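Local atomic coordinates of GCN5-related N-acetyltransferase (Brucella melitensis biovar Abortus 2308, PDB entry 3TCV), a protein that is a GCN5-related N-acetyltransferase that probably transfers an acetyl group from acetyl-CoA to an amine, perhaps the N-terminal serine or alanine of a protein. Residues Pro79-Arg82 with Ala83-Glu86; Thr238-Glu241 with Phe242-Gly246. All blocks are in the same frame, centred on the assembly; numbering follows the deposited sequence.

Contact 1 of 2, residues Pro79-Arg82 with Ala83-Glu86; sequences PATR and AEFE
Arg82 and Glu86, one helical turn apart, form a salt bridge at the start of helix 82-94. Two guanidinium nitrogens of Arg82 close end-on upon a single oxygen. Arg82 NH1 lies 2.7 Å and Arg82 NH2 2.9 Å from Glu86 OE1. The oxygen sits in the guanidinium plane and is met nearly along its C-O axis. The two flat groups are only 19° apart, nearly coplanar. Both chains leave their backbones with CG trans to N and then bend at chi2, which folds the charged ends together.

Backbone and capping bonds begin the helix. Thr81 is the N-cap. Thr81 OG1, held between N and C by a chi1 of 73°, accepts from Glu84 N at 3.0 Å. Phe85 N gives a bond to Arg82 O (3.2 Å) and a weak one to Thr81 O. A water links the other end of Glu84 to the loop, accepting from Ala80 N and donating to Glu84 OE1.

The apolar part is Pro79 against Phe85. The two side chains lie side by side and point the same way, and Pro79 CG comes to 3.6 Å from Phe85 CD1. The proline CB also rests on Phe85 CB at 3.7 Å. Arg82 NH1 comes near the other flank of the ring, at its edge.

The cap ends the loop that follows helix 67-70. Helix 51-61 packs against this turn: Phe59 touches Pro79, Arg82 and Phe85, Leu58 touches Phe85, and Asp56 takes Arg82 NE in a second salt bridge.

Contact 2 of 2, residues Thr238-Glu241 with Phe242-Gly246; sequences TLQE and FRDLG
Asp244 N donates to Gln240 O at 2.9 Å, the shortest sound polar bond between 238-241 and 242-246. The side chains of these two residues are joined as well. Gln240 NE2 donates to Asp244 OD1 at 3.0 Å. That donor keeps to the amide plane but meets the carboxylate from above its plane. The other end of the amide serves Arg243. Arg243 NH2 gives Gln240 OE1 a weak bond of 2.8 Å, bent to 131° at the hydrogen. A water accepts from Arg243 NH1 and donates weakly to Gln240 OE1, so it bridges the two side chains. Gln240 NE2 lies over one face of the Arg243 guanidinium, and the amide is turned 69° from that plane. The bend of Gln240 at chi2 (70°) brings its amide between these two partners.

Thr238 and Glu241 make a capping box at the N terminus of the helix. Glu241 N donates to Thr238 OG1 at 3.1 Å. In return, Thr238 N donates to Glu241 OE1 at 2.8 Å, with a nearly straight bond. Regular i to i+4 backbone bonds then run from Phe242 N to Thr238 O through Leu245 N to Glu241 O.

Short helix 239-245 ends the chain, with Gly246 carrying the terminal carboxylate. One side of it packs on helix 213-224. Phe242 lies against Ala222 and Trp223 there, and Arg243 against Leu216 and Ala219. Phe242 also touches Asn228 and Lys237, in the loop that joins the two helices.

From the N terminus the chain reaches contact 1 first. There the loop after helix 67-70 closes into helix 82-94, inside the GNAT domain range and ahead of strand 99-105. The chain then builds most of the mixed sheet and its remaining helices before it reaches contact 2, at the C terminus. Each contact is local, so the two follow in series and neither nest nor cross. Contact 1 ties its turn to helix 51-61, whereas contact 2 ties the last helix to helix 213-224. They sit on opposite sides of the chain's centre, with their own centres about 41 Å apart, and do not touch.

Contact 1 of 2, residues Pro79-Arg82 with Ala83-Glu86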
ATOM      1  N   PRO B  79      18.382  12.308  16.911  1.00 22.61           N
ATOM      2  CA  PRO B  79      18.351  13.639  17.497  1.00 23.08           C
ATOM      3  C   PRO B  79      19.745  14.092  17.940  1.00 23.97           C
ATOM      4  O   PRO B  79      20.466  13.325  18.584  1.00 24.78           O
ATOM      5  CB  PRO B  79      17.436  13.467  18.706  1.00 22.75           C
ATOM      6  CG  PRO B  79      17.593  12.039  19.083  1.00 22.84           C
ATOM      7  CD  PRO B  79      17.778  11.292  17.789  1.00 22.55           C
ATOM      8  N   ALA B  80      20.097  15.337  17.627  1.00 25.27           N
ATOM      9  CA  ALA B  80      21.403  15.905  17.990  1.00 25.94           C
ATOM     10  C   ALA B  80      21.443  16.311  19.461  1.00 26.37           C
ATOM     11  O   ALA B  80      22.492  16.224  20.096  1.00 28.06           O
ATOM     12  CB  ALA B  80      21.746  17.103  17.096  1.00 26.56           C
ATOM     13  N   THR B  81      20.298  16.747  19.992  1.00 24.50           N
ATOM     14  CA  THR B  81      20.171  17.164  21.387  1.00 23.99           C
ATOM     15  C   THR B  81      18.820  16.706  21.914  1.00 22.61           C
ATOM     16  O   THR B  81      17.915  16.411  21.139  1.00 22.28           O
ATOM     17  CB  THR B  81      20.211  18.708  21.557  1.00 24.59           C
ATOM     18  OG1 THR B  81      18.991  19.276  21.082  1.00 23.99           O
ATOM     19  CG2 THR B  81      21.376  19.356  20.793  1.00 25.21           C
ATOM     20  N   ARG B  82      18.687  16.656  23.240  1.00 22.33           N
ATOM     21  CA  ARG B  82      17.419  16.329  23.865  1.00 22.01           C
ATOM     22  C   ARG B  82      16.310  17.301  23.484  1.00 21.21           C
ATOM     23  O   ARG B  82      15.193  16.889  23.200  1.00 20.55           O
ATOM     24  CB  ARG B  82      17.582  16.267  25.391  1.00 22.52           C
ATOM     25  CG  ARG B  82      16.296  16.021  26.149  1.00 23.21           C
ATOM     26  CD  ARG B  82      15.785  14.601  25.938  1.00 23.50           C
ATOM     27  NE  ARG B  82      14.486  14.407  26.552  1.00 23.91           N
ATOM     28  CZ  ARG B  82      13.326  14.794  26.040  1.00 24.63           C
ATOM     29  NH1 ARG B  82      13.260  15.444  24.886  1.00 25.06           N
ATOM     30  NH2 ARG B  82      12.212  14.560  26.709  1.00 26.22           N
ATOM     31  N   ALA B  83      16.617  18.599  23.474  1.00 20.48           N
ATOM     32  CA  ALA B  83      15.621  19.582  23.077  1.00 20.59           C
ATOM     33  C   ALA B  83      15.146  19.346  21.636  1.00 20.48           C
ATOM     34  O   ALA B  83      13.969  19.469  21.343  1.00 19.71           O
ATOM     35  CB  ALA B  83      16.150  21.000  23.249  1.00 20.76           C
ATOM     36  N   GLU B  84      16.069  18.984  20.744  1.00 21.13           N
ATOM     37  CA  GLU B  84      15.725  18.789  19.334  1.00 21.90           C
ATOM     38  C   GLU B  84      14.870  17.546  19.098  1.00 21.04           C
ATOM     39  O   GLU B  84      14.214  17.447  18.069  1.00 20.25           O
ATOM     40  CB  GLU B  84      16.995  18.764  18.456  1.00 23.68           C
ATOM     41  CG  GLU B  84      17.568  20.160  18.192  1.00 27.29           C
ATOM     42  CD  GLU B  84      18.831  20.173  17.325  1.00 30.43           C
ATOM     43  OE1 GLU B  84      19.445  19.120  17.099  1.00 35.06           O
ATOM     44  OE2 GLU B  84      19.224  21.261  16.866  1.00 34.78           O
ATOM     45  N   PHE B  85      14.872  16.635  20.061  1.00 20.25           N
ATOM     46  CA  PHE B  85      14.099  15.396  19.990  1.00 20.28           C
ATOM     47  C   PHE B  85      12.620  15.625  20.317  1.00 20.43           C
ATOM     48  O   PHE B  85      11.743  14.865  19.892  1.00 19.12           O
ATOM     49  CB  PHE B  85      14.719  14.395  20.971  1.00 20.29           C
ATOM     50  CG  PHE B  85      14.140  13.007  20.914  1.00 20.16           C
ATOM     51  CD1 PHE B  85      14.102  12.313  19.712  1.00 20.07           C
ATOM     52  CD2 PHE B  85      13.715  12.371  22.071  1.00 20.56           C
ATOM     53  CE1 PHE B  85      13.614  11.020  19.650  1.00 20.10           C
ATOM     54  CE2 PHE B  85      13.216  11.081  22.024  1.00 20.53           C
ATOM     55  CZ  PHE B  85      13.178  10.401  20.812  1.00 20.46           C
ATOM     56  N   GLU B  86      12.341  16.679  21.078  1.00 20.64           N
ATOM     57  CA  GLU B  86      10.997  16.856  21.617  1.00 21.72           C
ATOM     58  C   GLU B  86       9.868  16.935  20.583  1.00 20.90           C
ATOM     59  O   GLU B  86       8.840  16.320  20.797  1.00 21.49           O
ATOM     60  CB  GLU B  86      10.928  18.061  22.579  1.00 23.24           C
ATOM     61  CG  GLU B  86       9.700  18.029  23.489  1.00 24.83           C
ATOM     62  CD  GLU B  86       9.694  16.902  24.519  1.00 25.83           C
ATOM     63  OE1 GLU B  86      10.760  16.381  24.904  1.00 27.62           O
ATOM     64  OE2 GLU B  86       8.586  16.525  24.994  1.00 28.91           O
TER
HETATM   65  O   HOH W   1      18.627  16.777  15.878  1.00 30.01           O

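Contact 2 of 2, residues Thr238-Glu241 with Phe242-Gly246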
ATOM      1  N   THR B 238      18.196 -21.594  16.967  1.00 23.52           N
ATOM      2  CA  THR B 238      17.743 -20.325  16.392  1.00 21.97           C
ATOM      3  C   THR B 238      16.233 -20.362  16.103  1.00 20.65           C
ATOM      4  O   THR B 238      15.618 -21.435  16.040  1.00 20.35           O
ATOM      5  CB  THR B 238      18.453 -20.022  15.065  1.00 22.04           C
ATOM      6  OG1 THR B 238      18.046 -20.981  14.095  1.00 21.54           O
ATOM      7  CG2 THR B 238      19.973 -20.057  15.188  1.00 23.16           C
ATOM      8  N   LEU B 239      15.652 -19.191  15.910  1.00 19.39           N
ATOM      9  CA  LEU B 239      14.227 -19.063  15.588  1.00 18.42           C
ATOM     10  C   LEU B 239      13.886 -19.768  14.272  1.00 18.26           C
ATOM     11  O   LEU B 239      12.892 -20.477  14.201  1.00 18.24           O
ATOM     12  CB  LEU B 239      13.762 -17.583  15.584  1.00 17.94           C
ATOM     13  CG  LEU B 239      12.268 -17.321  15.374  1.00 17.85           C
ATOM     14  CD1 LEU B 239      11.372 -18.130  16.323  1.00 18.26           C
ATOM     15  CD2 LEU B 239      11.888 -15.843  15.435  1.00 17.50           C
ATOM     16  N   GLN B 240      14.736 -19.636  13.255  1.00 18.31           N
ATOM     17  CA  GLN B 240      14.544 -20.371  12.007  1.00 18.36           C
ATOM     18  C   GLN B 240      14.588 -21.887  12.217  1.00 18.19           C
ATOM     19  O   GLN B 240      13.829 -22.635  11.594  1.00 17.72           O
ATOM     20  CB  GLN B 240      15.572 -19.962  10.944  1.00 19.38           C
ATOM     21  CG  GLN B 240      15.439 -20.662   9.601  1.00 20.15           C
ATOM     22  CD  GLN B 240      14.221 -20.244   8.800  1.00 20.73           C
ATOM     23  OE1 GLN B 240      14.102 -19.087   8.412  1.00 22.21           O
ATOM     24  NE2 GLN B 240      13.307 -21.175   8.555  1.00 20.68           N
ATOM     25  N   GLU B 241      15.474 -22.338  13.097  1.00 18.25           N
ATOM     26  CA  GLU B 241      15.546 -23.763  13.427  1.00 18.45           C
ATOM     27  C   GLU B 241      14.233 -24.270  14.039  1.00 18.27           C
ATOM     28  O   GLU B 241      13.729 -25.298  13.630  1.00 18.38           O
ATOM     29  CB  GLU B 241      16.751 -24.062  14.316  1.00 19.03           C
ATOM     30  CG  GLU B 241      18.051 -24.045  13.531  1.00 19.64           C
ATOM     31  CD  GLU B 241      19.314 -23.988  14.383  1.00 20.64           C
ATOM     32  OE1 GLU B 241      19.241 -23.770  15.610  1.00 20.69           O
ATOM     33  OE2 GLU B 241      20.402 -24.151  13.803  1.00 21.57           O
ATOM     34  N   PHE B 242      13.670 -23.543  14.996  1.00 18.12           N
ATOM     35  CA  PHE B 242      12.384 -23.944  15.586  1.00 18.55           C
ATOM     36  C   PHE B 242      11.243 -23.936  14.557  1.00 18.41           C
ATOM     37  O   PHE B 242      10.388 -24.812  14.547  1.00 18.85           O
ATOM     38  CB  PHE B 242      12.035 -23.054  16.779  1.00 18.83           C
ATOM     39  CG  PHE B 242      12.715 -23.463  18.060  1.00 19.90           C
ATOM     40  CD1 PHE B 242      12.352 -24.656  18.702  1.00 21.30           C
ATOM     41  CD2 PHE B 242      13.701 -22.672  18.642  1.00 20.23           C
ATOM     42  CE1 PHE B 242      12.984 -25.058  19.892  1.00 22.65           C
ATOM     43  CE2 PHE B 242      14.319 -23.073  19.827  1.00 21.43           C
ATOM     44  CZ  PHE B 242      13.943 -24.243  20.453  1.00 22.58           C
ATOM     45  N   ARG B 243      11.242 -22.945  13.672  1.00 17.99           N
ATOM     46  CA  ARG B 243      10.225 -22.891  12.638  1.00 18.22           C
ATOM     47  C   ARG B 243      10.368 -24.091  11.698  1.00 18.41           C
ATOM     48  O   ARG B 243       9.374 -24.699  11.284  1.00 18.64           O
ATOM     49  CB  ARG B 243      10.300 -21.533  11.880  1.00 18.26           C
ATOM     50  CG  ARG B 243       9.839 -20.334  12.720  1.00 18.14           C
ATOM     51  CD  ARG B 243      10.140 -18.969  12.089  1.00 18.50           C
ATOM     52  NE  ARG B 243       9.882 -19.051  10.647  1.00 19.36           N
ATOM     53  CZ  ARG B 243      10.759 -18.756   9.690  1.00 19.80           C
ATOM     54  NH1 ARG B 243      10.408 -18.969   8.427  1.00 20.66           N
ATOM     55  NH2 ARG B 243      11.956 -18.225   9.974  1.00 19.72           N
ATOM     56  N   ASP B 244      11.608 -24.447  11.364  1.00 18.33           N
ATOM     57  CA  ASP B 244      11.859 -25.625  10.538  1.00 18.90           C
ATOM     58  C   ASP B 244      11.331 -26.893  11.202  1.00 19.55           C
ATOM     59  O   ASP B 244      10.839 -27.796  10.532  1.00 20.22           O
ATOM     60  CB  ASP B 244      13.365 -25.830  10.339  1.00 18.89           C
ATOM     61  CG  ASP B 244      13.961 -24.976   9.234  1.00 19.07           C
ATOM     62  OD1 ASP B 244      13.241 -24.167   8.603  1.00 19.21           O
ATOM     63  OD2 ASP B 244      15.181 -25.190   8.996  1.00 19.18           O
ATOM     64  N   LEU B 245      11.492 -26.975  12.514  1.00 20.07           N
ATOM     65  CA  LEU B 245      11.105 -28.167  13.260  1.00 21.56           C
ATOM     66  C   LEU B 245       9.594 -28.375  13.313  1.00 23.01           C
ATOM     67  O   LEU B 245       9.134 -29.512  13.342  1.00 24.23           O
ATOM     68  CB  LEU B 245      11.684 -28.142  14.670  1.00 21.56           C
ATOM     69  CG  LEU B 245      13.199 -28.341  14.799  1.00 21.84           C
ATOM     70  CD1 LEU B 245      13.662 -27.973  16.206  1.00 22.42           C
ATOM     71  CD2 LEU B 245      13.600 -29.760  14.399  1.00 22.57           C
ATOM     72  N   GLY B 246       8.835 -27.294  13.314  1.00 24.31           N
ATOM     73  CA  GLY B 246       7.377 -27.366  13.344  1.00 26.56           C
ATOM     74  C   GLY B 246       6.873 -28.029  14.623  1.00 29.29           C
ATOM     75  O   GLY B 246       5.730 -28.517  14.636  1.00 32.01           O
ATOM     76  OXT GLY B 246       7.586 -28.093  15.649  1.00 30.42           O
TER
HETATM   77  O   HOH W   2      11.913 -17.566   6.433  1.00 27.12           O